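Local atomic coordinates of dihydropteroate synthase (Stenotrophomonas maltophilia, PDB entry 7L6P), a protein that probably catalyses the condensation of 4-aminobenzoate with 6-hydroxymethyl-7,8-dihydropterin diphosphate to form 7,8-dihydropteroate, the immediate precursor of folates. Residues 131-136 / 149-154; 199-204 / 229-234; 82-87 / 112-117; 169-174 / 211-216. One frame throughout, in Å; residues are numbered along the deposited sequence.

Contact 1 (131-136 / 149-154); sequences YGLRQE and VVLMHM
L133 meets V149 and L151 through branched methyl groups, and this is the apolar half of the contact. With CG of L133 held beside its own backbone N (chi1 -58°), CD1 of L133 comes within 3.7 Å of CD2 of L151, while CD2 of L133 lies 3.9 Å from CG1 of V149. One leucine tip thus bridges two residues of the strand. Further along, past L151, CA of G132 lies 3.8 Å from O of M152, and the positive phi of this glycine fits the type I' turn from Y131 to R134.

The polar half belongs to R134. Its NH2 donates to the O of M154 at 3.1 Å, a bent bond of 147° that meets the guanidinium near its edge. A bend at chi3 (-64°) swings NE of R134 into an almost straight 3.0 Å bond to O of Y131. These two bonds hold the guanidinium against rotation; O of Y131 takes the backbone N of R134 on the opposite face of its plane.

Within the turn, CB of R134 covers one face of the Y131 ring. Across the contact, SD of M154 approaches CD1 of Y131 at 4.3 Å in an oblique Met-aromatic contact.

M152 lies close to a bound imidazole, and D129 binds the amides of Y131 and L133. The arrangement is that of a TIM barrel: L133 packs between strand 149-152 and helix 138-145, whereas Y131 and R134 meet M154 at the C-terminal mouth, where enzymes of this fold keep their active site.

Contact 2 (199-204 / 229-234); sequences LGFGFG and AGLSRK
Packing of F201 against A229 and L231, with K234 reaching across beside it, joins two loops that leave neighbouring barrel strands, 195-198 and 227-229. The F201 ring carries most of it. CD2 of L231 stands over one ring face, 4.2 Å from the centroid of F201 and 21° off the ring normal, a CH-pi contact. CG of L231 comes closer still to the rim, at 3.6 Å from CD2 of F201. A229 approaches from another direction, its CB lying at the ring edge 4.0 Å from CE2 of F201. Near the base of the side chain, the O of G230 is 3.7 Å from CB of F201.

Both segments run out from the C-terminal ends of strands of a TIM barrel, A229 still closing strand 227-229, and each folds through a type II turn, G200 to F203 and L231 to K234. In the first, G202 takes backbone angles that suit glycine, and its N is bound by the side chain of N210. The second turn delivers K234, the N-cap of helix 235-241.

The lysine side chain, bent at chi2 (103°) and chi4, runs back toward the first loop. Its CE lies 3.3 Å from O of F201, and its NZ approaches the F203 ring obliquely, 3.9 Å from CE2 of F203. F203 also lies close to a bound imidazole, while helix 207-215 packs against F201 through L213 and L214.

Contact 3 (82-87 / 112-117); sequences VSVEEE and KPEVMR
E87 sends its CG anti to the backbone N (chi1 -172°) and stays extended beyond it, while K112 reaches across from the other helix start along a straight chain that bends only at chi4 (81°). These torsions bring the charged tips together: NZ of K112 and OE1 of E87 form a salt bridge at 2.5 Å, a doubtfully short separation. The same oxygen, OE1 of E87, lies 3.3 Å from CD of K112, alongside the end of the lysine chain, while OE2 is turned toward V115.

Methyl groups pack beside the ion pair. CG2 of V84 meets CD of K112 at 3.8 Å, the two side chains running antiparallel alongside one another. The other branch, CG1 of V84, lies 4.0 Å from both CG2 of V115 and CB of E114. V115 in turn lies roughly perpendicular to E87, its CG2 3.7 Å from CD of E87.

Each charged group has a second partner, E73 for the lysine NZ and the hydroxyl of T110 for OE2 of E87. Two carboxylates around one ammonium would favour the charged lysine, which would offset the repulsion between E73 and E87.

S83 caps helix 84-101 by accepting from N of E86, and K112 is the N-cap of helix 113-121. The contact joins the starts of two successive outer helices, with strand 106-109 between them in the chain and M116 facing strand 126-129.

Contact 4 (169-174 / 211-216); sequences DVVAEV and MTLLAR
Two helices of the outer layer of the barrel, 170-188 and 207-215, cross here through V170, V171 and V174 on one and T212 and L213 on the other. Over the short segments the axes approach to 9.9 Å with a signed crossing angle of -71°, a steep crossing that limits the contact to a few residues near the start of one helix and the end of the other.

V170 works with both branches. Its chi1 of 61° puts CG1 between the backbone N and the carbonyl carbon, pressing it onto CG2 of T212 at 3.6 Å, while its CG2 meets CD1 of L213 at 3.8 Å. L213 also touches V174, tip to tip, with CD2 of L213 lying 3.8 Å from CG2 of V174. CG2 of V171 adds a second neighbour to the T212 methyl, also at 3.8 Å.

In a TIM barrel these are successive helices of the ring that surrounds the parallel strands, and the first is capped by D169, just before its first turn. This N-cap residue accepts from N of A172 through OD1 at 2.8 Å, and its own N is bound by OE2 of E173.

R216, just past the second helix, turns its guanidinium across V171; it was deposited in two conformers, so the detail is doubtful. In the given one, OD1 of D169 stays 4.2 Å from NH2 of R216, nearby but beyond a salt bridge, with the two planes almost perpendicular. On a further side of helix 207-215, L214 and A215 pack against V286 and V289 of the second subunit.

Reading from the N terminus, contact 3 closes first, bringing 112-117 back to 82-87 across a helix and strand 106-109. Contact 1 follows in series, folding the loop after strand 126-129 onto strand 149-152 with helix 138-145 in the closed interval; it touches contact 3 where P113 meets E136. Contacts 4 and 2 then interleave: 169-174 opens, 199-204 opens, 211-216 closes contact 4, and 229-234 closes contact 2. At this crossing L199 packs on V174, tying the barrel mouth to the outer helices, and H153 on V174 joins contacts 1 and 4. M152 and F203 join contacts 1 and 2, whereas contacts 3 and 4 lie about 31 Å apart, centre to centre.

Contact 1 (131-136 / 149-154)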
loop_
_atom_site.group_PDB
_atom_site.type_symbol
_atom_site.label_atom_id
_atom_site.label_comp_id
_atom_site.label_asym_id
_atom_site.label_seq_id
_atom_site.Cartn_x
_atom_site.Cartn_y
_atom_site.Cartn_z
ATOM N N TYR A 131 -24.954 12.040 -4.852
ATOM C CA TYR A 131 -25.522 13.096 -5.690
ATOM C C TYR A 131 -25.241 14.501 -5.174
ATOM O O TYR A 131 -25.702 15.475 -5.791
ATOM C CB TYR A 131 -27.040 12.916 -5.844
ATOM C CG TYR A 131 -27.605 13.461 -7.147
ATOM C CD1 TYR A 131 -26.777 13.699 -8.241
ATOM C CD2 TYR A 131 -28.963 13.757 -7.277
ATOM C CE1 TYR A 131 -27.291 14.197 -9.442
ATOM C CE2 TYR A 131 -29.486 14.271 -8.474
ATOM C CZ TYR A 131 -28.641 14.483 -9.555
ATOM O OH TYR A 131 -29.134 14.979 -10.747
ATOM N N GLY A 132 -24.577 14.632 -4.032
ATOM C CA GLY A 132 -24.241 15.950 -3.509
ATOM C C GLY A 132 -25.437 16.769 -3.087
ATOM O O GLY A 132 -25.466 17.982 -3.338
ATOM N N LEU A 133 -26.427 16.138 -2.454
ATOM C CA LEU A 133 -27.665 16.798 -2.041
ATOM C C LEU A 133 -28.394 17.455 -3.215
ATOM O O LEU A 133 -29.137 18.409 -3.014
ATOM C CB LEU A 133 -27.412 17.831 -0.926
ATOM C CG LEU A 133 -26.763 17.323 0.372
ATOM C CD1 LEU A 133 -26.541 18.434 1.386
ATOM C CD2 LEU A 133 -27.586 16.201 1.001
ATOM N N ARG A 134 -28.164 17.006 -4.452
ATOM C CA ARG A 134 -28.856 17.592 -5.589
ATOM C C ARG A 134 -30.213 16.969 -5.860
ATOM O O ARG A 134 -30.947 17.487 -6.691
ATOM C CB ARG A 134 -28.009 17.481 -6.860
ATOM C CG ARG A 134 -26.964 18.566 -7.012
ATOM C CD ARG A 134 -26.211 18.364 -8.305
ATOM N NE ARG A 134 -25.453 17.109 -8.322
ATOM C CZ ARG A 134 -24.802 16.655 -9.384
ATOM N NH1 ARG A 134 -24.832 17.302 -10.535
ATOM N NH2 ARG A 134 -24.111 15.519 -9.294
ATOM N N GLN A 135 -30.557 15.864 -5.219
ATOM C CA GLN A 135 -31.880 15.300 -5.430
ATOM C C GLN A 135 -32.913 16.242 -4.840
ATOM O O GLN A 135 -32.664 16.900 -3.832
ATOM C CB GLN A 135 -31.980 13.910 -4.795
ATOM C CG GLN A 135 -33.206 13.099 -5.190
ATOM C CD GLN A 135 -33.270 12.833 -6.675
ATOM O OE1 GLN A 135 -32.316 12.342 -7.268
ATOM N NE2 GLN A 135 -34.387 13.185 -7.290
ATOM N N GLU A 136 -34.085 16.305 -5.472
ATOM C CA GLU A 136 -35.119 17.251 -5.063
ATOM C C GLU A 136 -35.462 17.046 -3.591
ATOM O O GLU A 136 -35.789 15.931 -3.180
ATOM C CB GLU A 136 -36.357 17.053 -5.944
ATOM C CG GLU A 136 -37.469 18.037 -5.715
ATOM C CD GLU A 136 -37.078 19.447 -6.128
ATOM O OE1 GLU A 136 -36.324 19.591 -7.123
ATOM O OE2 GLU A 136 -37.512 20.405 -5.442
ATOM N N VAL A 149 -22.626 15.355 6.575
ATOM C CA VAL A 149 -23.043 14.935 5.241
ATOM C C VAL A 149 -21.840 15.009 4.312
ATOM O O VAL A 149 -21.103 16.001 4.311
ATOM C CB VAL A 149 -24.203 15.791 4.683
ATOM C CG1 VAL A 149 -24.527 15.356 3.253
ATOM C CG2 VAL A 149 -25.451 15.706 5.569
ATOM N N VAL A 150 -21.631 13.956 3.537
ATOM C CA VAL A 150 -20.551 13.906 2.559
ATOM C C VAL A 150 -21.078 14.403 1.216
ATOM O O VAL A 150 -21.983 13.800 0.635
ATOM C CB VAL A 150 -20.002 12.481 2.431
ATOM C CG1 VAL A 150 -18.869 12.455 1.460
ATOM C CG2 VAL A 150 -19.554 11.982 3.781
ATOM N N LEU A 151 -20.491 15.477 0.702
ATOM C CA LEU A 151 -20.838 15.971 -0.620
ATOM C C LEU A 151 -19.897 15.316 -1.626
ATOM O O LEU A 151 -18.710 15.656 -1.697
ATOM C CB LEU A 151 -20.748 17.489 -0.684
ATOM C CG LEU A 151 -21.565 18.227 0.386
ATOM C CD1 LEU A 151 -21.417 19.750 0.250
ATOM C CD2 LEU A 151 -23.028 17.803 0.369
ATOM N N MET A 152 -20.427 14.381 -2.401
ATOM C CA MET A 152 -19.642 13.734 -3.435
ATOM C C MET A 152 -19.831 14.453 -4.763
ATOM O O MET A 152 -20.862 15.083 -5.007
ATOM C CB MET A 152 -20.041 12.270 -3.588
ATOM C CG MET A 152 -18.943 11.443 -4.223
ATOM S SD MET A 152 -19.425 9.742 -4.561
ATOM C CE MET A 152 -20.295 9.971 -6.106
ATOM N N HIS A 153 -18.810 14.373 -5.607
ATOM C CA HIS A 153 -18.904 14.803 -6.991
ATOM C C HIS A 153 -19.153 13.589 -7.866
ATOM O O HIS A 153 -18.461 12.568 -7.736
ATOM C CB HIS A 153 -17.639 15.503 -7.476
ATOM C CG HIS A 153 -17.653 15.794 -8.947
ATOM N ND1 HIS A 153 -17.296 14.863 -9.902
ATOM C CD2 HIS A 153 -18.017 16.909 -9.626
ATOM C CE1 HIS A 153 -17.431 15.392 -11.107
ATOM N NE2 HIS A 153 -17.869 16.633 -10.966
ATOM N N MET A 154 -20.154 13.695 -8.731
ATOM C CA MET A 154 -20.323 12.774 -9.845
ATOM C C MET A 154 -20.840 13.529 -11.053
ATOM O O MET A 154 -21.656 14.441 -10.930
ATOM C CB MET A 154 -21.276 11.629 -9.512
ATOM C CG MET A 154 -22.685 12.052 -9.148
ATOM S SD MET A 154 -23.838 10.665 -9.159
ATOM C CE MET A 154 -23.826 10.345 -10.906
#

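Contact 2 (199-204 / 229-234)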
loop_
_atom_site.group_PDB
_atom_site.type_symbol
_atom_site.label_atom_id
_atom_site.label_comp_id
_atom_site.label_asym_id
_atom_site.label_seq_id
_atom_site.Cartn_x
_atom_site.Cartn_y
_atom_site.Cartn_z
ATOM N N LEU A 199 -14.326 13.190 -3.587
ATOM C CA LEU A 199 -14.040 13.485 -4.987
ATOM C C LEU A 199 -14.797 12.565 -5.937
ATOM O O LEU A 199 -14.871 12.861 -7.136
ATOM C CB LEU A 199 -12.530 13.423 -5.239
ATOM C CG LEU A 199 -11.666 14.408 -4.428
ATOM C CD1 LEU A 199 -10.204 14.340 -4.839
ATOM C CD2 LEU A 199 -12.209 15.860 -4.547
ATOM N N GLY A 200 -15.364 11.467 -5.432
ATOM C CA GLY A 200 -16.158 10.562 -6.237
ATOM C C GLY A 200 -15.343 9.844 -7.293
ATOM O O GLY A 200 -15.702 9.846 -8.471
ATOM N N PHE A 201 -14.237 9.222 -6.894
ATOM C CA PHE A 201 -13.464 8.438 -7.848
ATOM C C PHE A 201 -14.353 7.423 -8.553
ATOM O O PHE A 201 -15.185 6.770 -7.923
ATOM C CB PHE A 201 -12.316 7.739 -7.134
ATOM C CG PHE A 201 -11.314 8.671 -6.543
ATOM C CD1 PHE A 201 -10.491 9.414 -7.369
ATOM C CD2 PHE A 201 -11.151 8.763 -5.168
ATOM C CE1 PHE A 201 -9.546 10.254 -6.836
ATOM C CE2 PHE A 201 -10.216 9.615 -4.623
ATOM C CZ PHE A 201 -9.413 10.360 -5.455
ATOM N N GLY A 202 -14.205 7.323 -9.871
ATOM C CA GLY A 202 -14.965 6.367 -10.657
ATOM C C GLY A 202 -16.314 6.852 -11.166
ATOM O O GLY A 202 -16.835 6.288 -12.133
ATOM N N PHE A 203 -16.882 7.900 -10.573
ATOM C CA PHE A 203 -18.245 8.336 -10.884
ATOM C C PHE A 203 -18.196 9.418 -11.960
ATOM O O PHE A 203 -17.976 10.598 -11.667
ATOM C CB PHE A 203 -18.938 8.841 -9.626
ATOM C CG PHE A 203 -19.333 7.753 -8.667
ATOM C CD1 PHE A 203 -20.506 7.028 -8.868
ATOM C CD2 PHE A 203 -18.540 7.467 -7.548
ATOM C CE1 PHE A 203 -20.899 6.048 -7.974
ATOM C CE2 PHE A 203 -18.933 6.495 -6.646
ATOM C CZ PHE A 203 -20.112 5.768 -6.870
ATOM N N GLY A 204 -18.412 9.018 -13.204
ATOM C CA GLY A 204 -18.271 9.918 -14.327
ATOM C C GLY A 204 -16.823 10.274 -14.562
ATOM O O GLY A 204 -16.525 11.425 -14.901
ATOM N N ALA A 229 -12.209 9.531 0.787
ATOM C CA ALA A 229 -11.753 8.943 -0.469
ATOM C C ALA A 229 -12.193 7.496 -0.520
ATOM O O ALA A 229 -11.996 6.746 0.445
ATOM C CB ALA A 229 -10.236 9.041 -0.630
ATOM N N GLY A 230 -12.804 7.116 -1.636
ATOM C CA GLY A 230 -13.210 5.751 -1.863
ATOM C C GLY A 230 -12.806 5.249 -3.233
ATOM O O GLY A 230 -13.323 5.728 -4.256
ATOM N N LEU A 231 -11.858 4.301 -3.264
ATOM C CA LEU A 231 -11.438 3.660 -4.502
ATOM C C LEU A 231 -11.483 2.143 -4.380
ATOM O O LEU A 231 -10.883 1.452 -5.201
ATOM C CB LEU A 231 -10.022 4.073 -4.896
ATOM C CG LEU A 231 -9.645 5.518 -5.164
ATOM C CD1 LEU A 231 -8.857 6.045 -3.972
ATOM C CD2 LEU A 231 -8.817 5.612 -6.433
ATOM N N SER A 232 -12.180 1.616 -3.380
ATOM C CA SER A 232 -12.101 0.197 -3.059
ATOM C C SER A 232 -12.567 -0.666 -4.231
ATOM O O SER A 232 -13.722 -0.576 -4.661
ATOM C CB SER A 232 -12.924 -0.096 -1.804
ATOM O OG SER A 232 -12.801 -1.457 -1.415
ATOM N N ARG A 233 -11.651 -1.518 -4.722
ATOM C CA ARG A 233 -11.915 -2.516 -5.775
ATOM C C ARG A 233 -12.528 -1.903 -7.029
ATOM O O ARG A 233 -13.214 -2.579 -7.801
ATOM C CB ARG A 233 -12.806 -3.633 -5.250
ATOM C CG ARG A 233 -12.315 -4.233 -3.955
ATOM C CD ARG A 233 -13.317 -5.228 -3.401
ATOM N NE ARG A 233 -12.687 -6.061 -2.394
ATOM C CZ ARG A 233 -13.203 -7.184 -1.927
ATOM N NH1 ARG A 233 -14.371 -7.633 -2.350
ATOM N NH2 ARG A 233 -12.537 -7.863 -0.999
ATOM N N LYS A 234 -12.247 -0.630 -7.261
ATOM C CA LYS A 234 -12.860 0.072 -8.366
ATOM C C LYS A 234 -12.278 -0.401 -9.699
ATOM O O LYS A 234 -11.128 -0.849 -9.782
ATOM C CB LYS A 234 -12.687 1.578 -8.177
ATOM C CG LYS A 234 -14.005 2.319 -8.099
ATOM C CD LYS A 234 -14.366 2.698 -6.662
ATOM C CE LYS A 234 -15.421 3.784 -6.655
ATOM N NZ LYS A 234 -16.545 3.494 -5.708
#

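Contact 3 (82-87 / 112-117)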
loop_
_atom_site.group_PDB
_atom_site.type_symbol
_atom_site.label_atom_id
_atom_site.label_comp_id
_atom_site.label_asym_id
_atom_site.label_seq_id
_atom_site.Cartn_x
_atom_site.Cartn_y
_atom_site.Cartn_z
ATOM N N VAL A 82 -33.706 1.273 -7.282
ATOM C CA VAL A 82 -34.503 0.663 -6.223
ATOM C C VAL A 82 -35.573 1.650 -5.781
ATOM O O VAL A 82 -35.297 2.847 -5.646
ATOM C CB VAL A 82 -33.597 0.250 -5.049
ATOM C CG1 VAL A 82 -34.415 -0.185 -3.844
ATOM C CG2 VAL A 82 -32.644 -0.853 -5.497
ATOM N N SER A 83 -36.797 1.165 -5.574
ATOM C CA SER A 83 -37.855 2.037 -5.072
ATOM C C SER A 83 -37.605 2.409 -3.613
ATOM O O SER A 83 -36.959 1.671 -2.862
ATOM C CB SER A 83 -39.224 1.371 -5.195
ATOM O OG SER A 83 -39.448 0.492 -4.107
ATOM N N VAL A 84 -38.126 3.576 -3.221
ATOM C CA VAL A 84 -37.933 4.074 -1.860
ATOM C C VAL A 84 -38.501 3.100 -0.841
ATOM O O VAL A 84 -37.928 2.899 0.236
ATOM C CB VAL A 84 -38.566 5.465 -1.700
ATOM C CG1 VAL A 84 -38.124 6.094 -0.373
ATOM C CG2 VAL A 84 -38.220 6.342 -2.890
ATOM N N GLU A 85 -39.660 2.515 -1.141
ATOM C CA GLU A 85 -40.254 1.565 -0.212
ATOM C C GLU A 85 -39.296 0.411 0.056
ATOM O O GLU A 85 -39.085 0.032 1.214
ATOM C CB GLU A 85 -41.591 1.056 -0.765
ATOM N N GLU A 86 -38.668 -0.121 -1.004
ATOM C CA GLU A 86 -37.740 -1.240 -0.851
ATOM C C GLU A 86 -36.419 -0.805 -0.216
ATOM O O GLU A 86 -35.858 -1.533 0.609
ATOM C CB GLU A 86 -37.486 -1.904 -2.208
ATOM C CG GLU A 86 -36.385 -2.953 -2.184
ATOM C CD GLU A 86 -36.828 -4.276 -1.566
ATOM O OE1 GLU A 86 -37.915 -4.321 -0.945
ATOM O OE2 GLU A 86 -36.073 -5.272 -1.682
ATOM N N GLU A 87 -35.898 0.362 -0.601
ATOM C CA GLU A 87 -34.660 0.855 -0.002
ATOM C C GLU A 87 -34.787 0.983 1.510
ATOM O O GLU A 87 -33.869 0.617 2.254
ATOM C CB GLU A 87 -34.274 2.203 -0.622
ATOM C CG GLU A 87 -32.897 2.735 -0.205
ATOM C CD GLU A 87 -32.440 3.920 -1.047
ATOM O OE1 GLU A 87 -33.061 4.167 -2.106
ATOM O OE2 GLU A 87 -31.471 4.611 -0.659
ATOM N N LYS A 112 -31.618 9.979 -1.433
ATOM C CA LYS A 112 -33.048 10.240 -1.384
ATOM C C LYS A 112 -33.436 10.870 -0.059
ATOM O O LYS A 112 -33.064 10.351 0.996
ATOM C CB LYS A 112 -33.832 8.944 -1.585
ATOM C CG LYS A 112 -33.541 8.202 -2.896
ATOM C CD LYS A 112 -34.453 6.984 -3.079
ATOM C CE LYS A 112 -34.185 6.285 -4.402
ATOM N NZ LYS A 112 -33.003 5.385 -4.287
ATOM N N PRO A 113 -34.222 11.948 -0.078
ATOM C CA PRO A 113 -34.561 12.637 1.178
ATOM C C PRO A 113 -35.292 11.767 2.188
ATOM O O PRO A 113 -34.965 11.820 3.378
ATOM C CB PRO A 113 -35.450 13.796 0.701
ATOM C CG PRO A 113 -35.193 13.929 -0.762
ATOM C CD PRO A 113 -34.882 12.561 -1.242
ATOM N N GLU A 114 -36.286 10.983 1.756
ATOM C CA GLU A 114 -37.020 10.129 2.691
ATOM C C GLU A 114 -36.097 9.130 3.370
ATOM O O GLU A 114 -36.234 8.856 4.568
ATOM C CB GLU A 114 -38.131 9.358 1.982
ATOM C CG GLU A 114 -39.095 10.171 1.148
ATOM C CD GLU A 114 -38.699 10.224 -0.327
ATOM O OE1 GLU A 114 -37.477 10.189 -0.632
ATOM O OE2 GLU A 114 -39.626 10.269 -1.176
ATOM N N VAL A 115 -35.163 8.553 2.617
ATOM C CA VAL A 115 -34.252 7.584 3.214
ATOM C C VAL A 115 -33.351 8.263 4.230
ATOM O O VAL A 115 -33.032 7.686 5.275
ATOM C CB VAL A 115 -33.440 6.870 2.120
ATOM C CG1 VAL A 115 -32.497 5.849 2.735
ATOM C CG2 VAL A 115 -34.378 6.185 1.131
ATOM N N MET A 116 -32.958 9.512 3.961
ATOM C CA MET A 116 -32.128 10.252 4.906
ATOM C C MET A 116 -32.847 10.441 6.230
ATOM O O MET A 116 -32.299 10.133 7.294
ATOM C CB MET A 116 -31.734 11.604 4.316
ATOM C CG MET A 116 -30.767 11.534 3.154
ATOM S SD MET A 116 -30.542 13.136 2.360
ATOM C CE MET A 116 -29.529 12.705 0.953
ATOM N N ARG A 117 -34.085 10.939 6.180
ATOM C CA ARG A 117 -34.828 11.220 7.403
ATOM C C ARG A 117 -35.072 9.950 8.203
ATOM O O ARG A 117 -34.864 9.918 9.423
ATOM C CB ARG A 117 -36.157 11.899 7.071
ATOM C CG ARG A 117 -36.078 13.401 6.933
ATOM C CD ARG A 117 -37.469 13.981 6.778
ATOM N NE ARG A 117 -38.225 13.258 5.760
ATOM C CZ ARG A 117 -38.590 13.759 4.584
ATOM N NH1 ARG A 117 -38.346 15.021 4.262
ATOM N NH2 ARG A 117 -39.220 12.972 3.710
#

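Contact 4 (169-174 / 211-216)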
loop_
_atom_site.group_PDB
_atom_site.type_symbol
_atom_site.label_atom_id
_atom_site.label_comp_id
_atom_site.label_asym_id
_atom_site.label_seq_id
_atom_site.Cartn_x
_atom_site.Cartn_y
_atom_site.Cartn_z
ATOM N N ASP A 169 -10.849 20.296 -17.588
ATOM C CA ASP A 169 -9.905 20.335 -16.478
ATOM C C ASP A 169 -10.606 19.669 -15.303
ATOM O O ASP A 169 -11.428 20.317 -14.640
ATOM C CB ASP A 169 -9.536 21.778 -16.168
ATOM C CG ASP A 169 -8.485 21.894 -15.113
ATOM O OD1 ASP A 169 -8.525 21.145 -14.114
ATOM O OD2 ASP A 169 -7.608 22.769 -15.289
ATOM N N VAL A 170 -10.288 18.394 -15.056
ATOM C CA VAL A 170 -11.071 17.629 -14.092
ATOM C C VAL A 170 -10.900 18.194 -12.691
ATOM O O VAL A 170 -11.859 18.228 -11.909
ATOM C CB VAL A 170 -10.731 16.126 -14.159
ATOM C CG1 VAL A 170 -9.262 15.862 -13.828
ATOM C CG2 VAL A 170 -11.651 15.325 -13.238
ATOM N N VAL A 171 -9.685 18.635 -12.342
ATOM C CA VAL A 171 -9.460 19.204 -11.015
ATOM C C VAL A 171 -10.269 20.483 -10.846
ATOM O O VAL A 171 -11.094 20.594 -9.934
ATOM C CB VAL A 171 -7.959 19.446 -10.781
ATOM C CG1 VAL A 171 -7.734 20.262 -9.506
ATOM C CG2 VAL A 171 -7.203 18.109 -10.713
ATOM N N ALA A 172 -10.107 21.435 -11.769
ATOM C CA ALA A 172 -10.816 22.711 -11.648
ATOM C C ALA A 172 -12.330 22.516 -11.640
ATOM O O ALA A 172 -13.050 23.214 -10.913
ATOM C CB ALA A 172 -10.408 23.652 -12.782
ATOM N N GLU A 173 -12.833 21.549 -12.416
ATOM C CA GLU A 173 -14.274 21.345 -12.524
ATOM C C GLU A 173 -14.839 20.648 -11.295
ATOM O O GLU A 173 -15.971 20.939 -10.885
ATOM C CB GLU A 173 -14.594 20.558 -13.788
ATOM C CG GLU A 173 -14.411 21.402 -15.021
ATOM C CD GLU A 173 -14.641 20.636 -16.331
ATOM O OE1 GLU A 173 -15.722 20.008 -16.486
ATOM O OE2 GLU A 173 -13.740 20.687 -17.199
ATOM N N VAL A 174 -14.093 19.689 -10.732
ATOM C CA VAL A 174 -14.505 19.066 -9.476
ATOM C C VAL A 174 -14.449 20.085 -8.353
ATOM O O VAL A 174 -15.347 20.151 -7.506
ATOM C CB VAL A 174 -13.638 17.825 -9.159
ATOM C CG1 VAL A 174 -13.902 17.331 -7.754
ATOM C CG2 VAL A 174 -13.915 16.697 -10.150
ATOM N N MET A 211 -6.776 9.211 -11.664
ATOM C CA MET A 211 -5.386 9.366 -11.264
ATOM C C MET A 211 -4.996 10.839 -11.160
ATOM O O MET A 211 -4.195 11.215 -10.298
ATOM C CB MET A 211 -4.476 8.621 -12.241
ATOM C CG MET A 211 -4.598 7.071 -12.165
ATOM S SD MET A 211 -4.321 6.330 -10.527
ATOM C CE MET A 211 -6.002 6.118 -9.941
ATOM N N THR A 212 -5.526 11.683 -12.040
ATOM C CA THR A 212 -5.264 13.111 -11.927
ATOM C C THR A 212 -5.855 13.667 -10.621
ATOM O O THR A 212 -5.146 14.303 -9.827
ATOM C CB THR A 212 -5.800 13.830 -13.174
ATOM O OG1 THR A 212 -4.960 13.522 -14.308
ATOM C CG2 THR A 212 -5.836 15.351 -12.964
ATOM N N LEU A 213 -7.126 13.353 -10.335
ATOM C CA LEU A 213 -7.736 13.780 -9.074
ATOM C C LEU A 213 -6.985 13.234 -7.868
ATOM O O LEU A 213 -6.780 13.949 -6.884
ATOM C CB LEU A 213 -9.190 13.333 -9.008
ATOM C CG LEU A 213 -10.165 14.126 -9.858
ATOM C CD1 LEU A 213 -11.455 13.340 -9.990
ATOM C CD2 LEU A 213 -10.386 15.554 -9.242
ATOM N N LEU A 214 -6.624 11.944 -7.893
ATOM C CA LEU A 214 -5.937 11.366 -6.741
ATOM C C LEU A 214 -4.587 12.024 -6.542
ATOM O O LEU A 214 -4.221 12.368 -5.416
ATOM C CB LEU A 214 -5.767 9.853 -6.902
ATOM C CG LEU A 214 -4.998 9.150 -5.760
ATOM C CD1 LEU A 214 -5.678 9.388 -4.410
ATOM C CD2 LEU A 214 -4.791 7.625 -6.034
ATOM N N ALA A 215 -3.854 12.252 -7.632
ATOM C CA ALA A 215 -2.519 12.824 -7.516
ATOM C C ALA A 215 -2.560 14.259 -6.994
ATOM O O ALA A 215 -1.712 14.645 -6.181
ATOM C CB ALA A 215 -1.808 12.764 -8.863
ATOM N N ARG A 216 -3.515 15.065 -7.467
ATOM C CA ARG A 216 -3.655 16.455 -7.053
ATOM C C ARG A 216 -4.737 16.643 -5.988
ATOM O O ARG A 216 -5.217 17.758 -5.801
ATOM C CB ARG A 216 -3.941 17.343 -8.272
ATOM C CG ARG A 216 -3.217 16.884 -9.540
ATOM C CD ARG A 216 -2.779 18.027 -10.447
ATOM N NE ARG A 216 -3.865 18.629 -11.213
ATOM C CZ ARG A 216 -4.047 18.462 -12.518
ATOM N NH1 ARG A 216 -3.260 17.665 -13.232
ATOM N NH2 ARG A 216 -5.034 19.119 -13.124
#